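Side-chain contacts in probable 2-oxoglutarate-dependent dioxygenase At5g05600 (Arabidopsis thaliana, PDB 6LSV), which catalyses the iron- and 2-oxoglutarate-dependent hydroxylation of the stress hormone jasmonate to 12-hydroxyjasmonate, releasing succinate and carbon dioxide: residues 334-339 against 344-349; 270-275 against 279-284. All blocks are in the same frame, centred on the assembly; numbering follows the deposited sequence.

Contact 1: 334-339 against 344-349; sequences LFIRTQ and KSHVES. With JAA ({(1R,2R)-3-oxo-2-[(2Z)-pent-2-en-1-yl]cyclopentyl}acetic acid), chain D.
The imidazole of His346 carries Phe335 over one face and Gln339 at its edge, so a single buried ring joins two short C-terminal helices, 334-339 and 345-348, of this iron/2-oxoglutarate dioxygenase. Over the face sits the methylene of Phe335, a CH-pi contact with CB 3.8 Å from the His346 ring centroid and 19° off the ring normal. The Phe335 ring itself leads away: its plane is nearly parallel to the imidazole, but the two are slid apart, centroids 5.9 Å from each other. At the edge, His346 NE2 gives its proton to Gln339 OE1 at 2.9 Å; the acceptor lies close to the ring plane, the amide is turned 34° from it, and the N-H points off-line at 145°. With Phe335 CB over the face, this bond probably restricts rotation of the imidazole. CE1 of His346 lies 3.7 Å from Ile336 CA, the two side chains crossing at about a right angle. Arg337 leaves helix 334-339 away from segment 344-349, and its guanidinium meets bound jasmonate, also hydrogen-bonded to Arg208 and Arg333. The Arg337 chain, extended from CG to NE, presents the guanidinium edge to jasmonate O03, NE bonding at 2.6 Å and NH2 weakly.

Contact 2: 270-275 against 279-284; sequences QIQILS and YKSVEH. With AKG (2-oxoglutaric acid), chain C.
In this buried contact, side-chain-to-backbone hydrogen bonds join the end of helix 269-274 to the loop that follows it and leads to strand 284-286. Two backbone amides of that loop are taken up by side chains of Gln272, in the helix, and Ser275, just past its end. The N-H of Tyr279 reaches Ser275 OG at 2.8 Å; chi1 of 69° sets this hydroxyl between the serine's own backbone N and carbonyl carbon. Further along, Ser281 N donates to Gln272 OE1 at 2.8 Å, almost straight at 176° and in the carbonyl plane of the amide. Gln272 gets there as an extended chain with CG anti to its N (chi1 168°); CB and CG pass Tyr279 O, and Gln272 CA makes a CA-H...O contact of 3.3 Å to the same oxygen. Ile271 supplies the apolar part, its CG2 meeting the edge of the Tyr279 ring at CD2, 3.7 Å away, while the phenol hydroxyl bonds to the Leu183 carbonyl. Ser281 OG is bonded to Asp269 at the start of the helix. The segment ends at His284, whose CD2 lies 3.2 Å from 2-oxoglutarate O5; with His227 and Asp229 it forms the facial triad of iron ligands of the double-stranded beta-helix dioxygenases.

Overall arrangement
Contact 2 closes before contact 1 opens along the chain, and their centres lie about 13 Å apart. Lys344, at the N-cap of helix 345-348, joins them: its NZ makes probable hydrogen bonds with Ser281 O and Gln272 OE1, while Val347 packs against Gln272. Tyr332 of helix 329-332 touches residues of both contacts. Contact 2 leads into strand 284-286 and the iron ligand His284, and contact 1 into the jasmonate site through Arg337; Ile336 lies about 4 Å from the iron ligand His227, side chain to side chain. Lys344 and helix 345-348 thus tie the helix that carries Arg337 to the segment leading to the metal.

Contact 1: 334-339 against 344-349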
# COMPACT_ATOMS: atom_id res chain seq x y z
N LEU A 334 0.13 -14.08 4.20
CA LEU A 334 -0.90 -14.57 5.10
C LEU A 334 -0.82 -13.94 6.49
O LEU A 334 -1.82 -13.94 7.21
CB LEU A 334 -0.83 -16.09 5.21
CG LEU A 334 -1.33 -16.80 3.95
CD1 LEU A 334 -1.04 -18.29 3.99
CD2 LEU A 334 -2.82 -16.54 3.76
N PHE A 335 0.34 -13.39 6.86
CA PHE A 335 0.47 -12.75 8.17
C PHE A 335 -0.49 -11.57 8.30
O PHE A 335 -1.27 -11.49 9.25
CB PHE A 335 1.92 -12.30 8.39
CG PHE A 335 2.88 -13.44 8.60
CD1 PHE A 335 2.55 -14.49 9.44
CD2 PHE A 335 4.11 -13.45 7.96
CE1 PHE A 335 3.43 -15.55 9.63
CE2 PHE A 335 5.00 -14.50 8.14
CZ PHE A 335 4.65 -15.55 8.98
N ILE A 336 -0.44 -10.64 7.34
CA ILE A 336 -1.36 -9.50 7.40
C ILE A 336 -2.77 -9.93 7.02
O ILE A 336 -3.75 -9.29 7.42
CB ILE A 336 -0.86 -8.34 6.52
CG1 ILE A 336 -1.31 -7.00 7.09
CG2 ILE A 336 -1.34 -8.51 5.08
CD1 ILE A 336 -0.87 -5.80 6.28
N ARG A 337 -2.91 -11.01 6.24
CA ARG A 337 -4.25 -11.47 5.90
C ARG A 337 -4.95 -12.08 7.11
O ARG A 337 -6.18 -11.99 7.22
CB ARG A 337 -4.19 -12.49 4.76
CG ARG A 337 -4.17 -11.85 3.39
CD ARG A 337 -3.63 -12.80 2.34
NE ARG A 337 -3.60 -12.17 1.02
CZ ARG A 337 -4.31 -12.58 -0.02
NH1 ARG A 337 -5.13 -13.62 0.09
NH2 ARG A 337 -4.20 -11.95 -1.18
N THR A 338 -4.20 -12.67 8.04
CA THR A 338 -4.77 -13.27 9.23
C THR A 338 -4.84 -12.30 10.41
O THR A 338 -5.80 -12.35 11.19
CB THR A 338 -3.97 -14.51 9.63
OG1 THR A 338 -3.59 -15.24 8.46
CG2 THR A 338 -4.79 -15.41 10.55
N GLN A 339 -3.85 -11.42 10.55
CA GLN A 339 -3.77 -10.52 11.70
C GLN A 339 -4.13 -9.08 11.40
O GLN A 339 -4.38 -8.32 12.34
CB GLN A 339 -2.35 -10.53 12.29
CG GLN A 339 -1.90 -11.86 12.85
CD GLN A 339 -0.57 -11.75 13.57
OE1 GLN A 339 0.26 -10.91 13.23
NE2 GLN A 339 -0.37 -12.59 14.58
N LYS A 344 5.51 -3.05 11.83
CA LYS A 344 6.61 -3.78 11.21
C LYS A 344 6.97 -5.05 11.98
O LYS A 344 8.08 -5.57 11.80
CB LYS A 344 7.84 -2.88 11.06
CG LYS A 344 7.61 -1.65 10.19
CD LYS A 344 8.92 -1.12 9.63
CE LYS A 344 9.72 -2.22 8.96
NZ LYS A 344 10.80 -1.67 8.09
N SER A 345 6.07 -5.54 12.82
CA SER A 345 6.37 -6.76 13.58
C SER A 345 6.37 -7.99 12.70
O SER A 345 6.98 -9.00 13.07
CB SER A 345 5.37 -6.93 14.73
OG SER A 345 4.07 -7.22 14.25
N HIS A 346 5.70 -7.94 11.53
CA HIS A 346 5.69 -9.09 10.64
C HIS A 346 7.07 -9.36 10.06
O HIS A 346 7.55 -10.50 10.06
CB HIS A 346 4.66 -8.88 9.52
CG HIS A 346 3.24 -9.00 9.97
ND1 HIS A 346 2.23 -8.21 9.48
CD2 HIS A 346 2.66 -9.84 10.86
CE1 HIS A 346 1.09 -8.54 10.05
NE2 HIS A 346 1.32 -9.53 10.89
N VAL A 347 7.75 -8.31 9.56
CA VAL A 347 9.07 -8.52 8.98
C VAL A 347 10.14 -8.65 10.07
O VAL A 347 11.14 -9.36 9.88
CB VAL A 347 9.41 -7.39 7.99
CG1 VAL A 347 9.46 -6.04 8.69
CG2 VAL A 347 10.73 -7.67 7.27
N GLU A 348 9.96 -8.01 11.22
CA GLU A 348 10.98 -8.11 12.26
C GLU A 348 10.92 -9.45 12.98
O GLU A 348 11.96 -9.93 13.46
CB GLU A 348 10.85 -6.95 13.24
CG GLU A 348 11.85 -5.83 12.95
CD GLU A 348 11.27 -4.44 13.18
OE1 GLU A 348 10.39 -4.32 14.05
OE2 GLU A 348 11.69 -3.49 12.49
N SER A 349 9.75 -10.07 13.07
CA SER A 349 9.69 -11.45 13.54
C SER A 349 10.20 -12.44 12.50
O SER A 349 10.28 -13.64 12.79
CB SER A 349 8.27 -11.82 13.95
OG SER A 349 7.48 -12.09 12.81
O01 JAA D . -5.91 -5.45 1.37
O02 JAA D . -1.18 -8.89 -1.14
O03 JAA D . -1.92 -10.37 0.26
C04 JAA D . -3.33 -7.46 0.51
C05 JAA D . -3.89 -6.36 1.58
C06 JAA D . -4.46 -8.52 0.46
C07 JAA D . -5.58 -7.93 1.02
C08 JAA D . -5.17 -6.37 1.35
C09 JAA D . -3.28 -4.92 1.31
C10 JAA D . -2.11 -8.05 0.94
C11 JAA D . -1.96 -4.75 2.06
C12 JAA D . -1.71 -9.17 -0.03
C13 JAA D . -1.70 -3.69 2.80
C14 JAA D . -2.73 -2.56 2.95
C15 JAA D . -2.96 -2.28 4.43

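Contact 2: 270-275 against 279-284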
# COMPACT_ATOMS: atom_id res chain seq x y z
N GLN A 270 9.12 -7.08 1.11
CA GLN A 270 9.88 -8.00 0.28
C GLN A 270 11.21 -7.40 -0.16
O GLN A 270 12.21 -8.12 -0.26
CB GLN A 270 9.06 -8.43 -0.93
CG GLN A 270 7.82 -9.24 -0.57
CD GLN A 270 8.13 -10.36 0.41
OE1 GLN A 270 8.98 -11.21 0.15
NE2 GLN A 270 7.43 -10.37 1.54
N ILE A 271 11.25 -6.10 -0.42
CA ILE A 271 12.51 -5.48 -0.84
C ILE A 271 13.44 -5.30 0.35
O ILE A 271 14.66 -5.45 0.21
CB ILE A 271 12.24 -4.16 -1.57
CG1 ILE A 271 11.60 -4.44 -2.93
CG2 ILE A 271 13.52 -3.35 -1.74
CD1 ILE A 271 11.49 -3.23 -3.83
N GLN A 272 12.91 -5.02 1.54
CA GLN A 272 13.75 -4.98 2.73
C GLN A 272 14.48 -6.31 2.91
O GLN A 272 15.67 -6.34 3.26
CB GLN A 272 12.93 -4.65 3.97
CG GLN A 272 13.68 -4.88 5.29
CD GLN A 272 13.06 -4.18 6.49
OE1 GLN A 272 12.37 -3.16 6.36
NE2 GLN A 272 13.30 -4.72 7.68
N ILE A 273 13.78 -7.42 2.66
CA ILE A 273 14.39 -8.74 2.78
C ILE A 273 15.43 -8.96 1.68
O ILE A 273 16.53 -9.47 1.95
CB ILE A 273 13.31 -9.84 2.77
CG1 ILE A 273 12.36 -9.66 3.96
CG2 ILE A 273 13.94 -11.22 2.80
CD1 ILE A 273 10.98 -10.23 3.71
N LEU A 274 15.10 -8.59 0.44
CA LEU A 274 16.04 -8.79 -0.66
C LEU A 274 17.31 -7.96 -0.48
O LEU A 274 18.42 -8.45 -0.72
CB LEU A 274 15.36 -8.45 -1.99
CG LEU A 274 14.45 -9.54 -2.56
CD1 LEU A 274 13.62 -9.01 -3.71
CD2 LEU A 274 15.25 -10.75 -3.00
N SER A 275 17.16 -6.71 -0.04
CA SER A 275 18.31 -5.85 0.21
C SER A 275 19.05 -6.20 1.49
O SER A 275 19.91 -5.43 1.92
CB SER A 275 17.87 -4.39 0.25
OG SER A 275 17.08 -4.11 1.39
N TYR A 279 17.77 -1.57 2.31
CA TYR A 279 16.56 -0.78 2.16
C TYR A 279 15.59 -1.16 3.28
O TYR A 279 15.46 -2.33 3.63
CB TYR A 279 15.90 -1.02 0.80
CG TYR A 279 16.72 -0.56 -0.38
CD1 TYR A 279 17.69 0.42 -0.25
CD2 TYR A 279 16.52 -1.11 -1.64
CE1 TYR A 279 18.44 0.84 -1.33
CE2 TYR A 279 17.25 -0.69 -2.73
CZ TYR A 279 18.21 0.28 -2.57
OH TYR A 279 18.95 0.69 -3.65
N LYS A 280 14.92 -0.15 3.83
CA LYS A 280 13.94 -0.37 4.89
C LYS A 280 12.54 -0.12 4.34
O LYS A 280 12.33 0.81 3.55
CB LYS A 280 14.20 0.55 6.08
CG LYS A 280 15.54 0.29 6.76
CD LYS A 280 15.62 -1.13 7.30
CE LYS A 280 16.90 -1.34 8.09
NZ LYS A 280 17.34 -0.09 8.76
N SER A 281 11.59 -0.95 4.74
CA SER A 281 10.20 -0.72 4.37
C SER A 281 9.61 0.34 5.29
O SER A 281 9.75 0.27 6.51
CB SER A 281 9.39 -2.01 4.44
OG SER A 281 9.36 -2.54 5.76
N VAL A 282 8.96 1.34 4.69
CA VAL A 282 8.37 2.42 5.48
C VAL A 282 7.16 1.91 6.25
O VAL A 282 6.39 1.07 5.76
CB VAL A 282 7.98 3.60 4.56
CG1 VAL A 282 6.97 3.17 3.50
CG2 VAL A 282 7.43 4.76 5.39
N GLU A 283 6.99 2.39 7.47
CA GLU A 283 5.81 2.14 8.27
C GLU A 283 4.89 3.35 8.19
O GLU A 283 5.32 4.48 8.46
CB GLU A 283 6.20 1.86 9.73
CG GLU A 283 5.03 1.50 10.63
CD GLU A 283 5.47 1.18 12.04
OE1 GLU A 283 6.63 1.50 12.40
OE2 GLU A 283 4.66 0.61 12.80
N HIS A 284 3.64 3.13 7.80
CA HIS A 284 2.72 4.24 7.63
C HIS A 284 1.37 3.91 8.25
O HIS A 284 1.06 2.76 8.59
CB HIS A 284 2.55 4.61 6.15
CG HIS A 284 2.52 3.43 5.22
ND1 HIS A 284 3.66 2.74 4.87
CD2 HIS A 284 1.50 2.83 4.57
CE1 HIS A 284 3.34 1.76 4.05
NE2 HIS A 284 2.03 1.79 3.85
C1 AKG C . -2.13 1.86 1.89
O1 AKG C . -1.04 1.44 1.41
O2 AKG C . -3.16 1.14 1.81
C2 AKG C . -2.16 3.22 2.58
O5 AKG C . -1.50 3.39 3.55
C3 AKG C . -3.03 4.38 2.06
C4 AKG C . -2.28 5.70 2.27
C5 AKG C . -3.24 6.89 2.19
O3 AKG C . -2.84 8.02 1.80
O4 AKG C . -4.44 6.74 2.53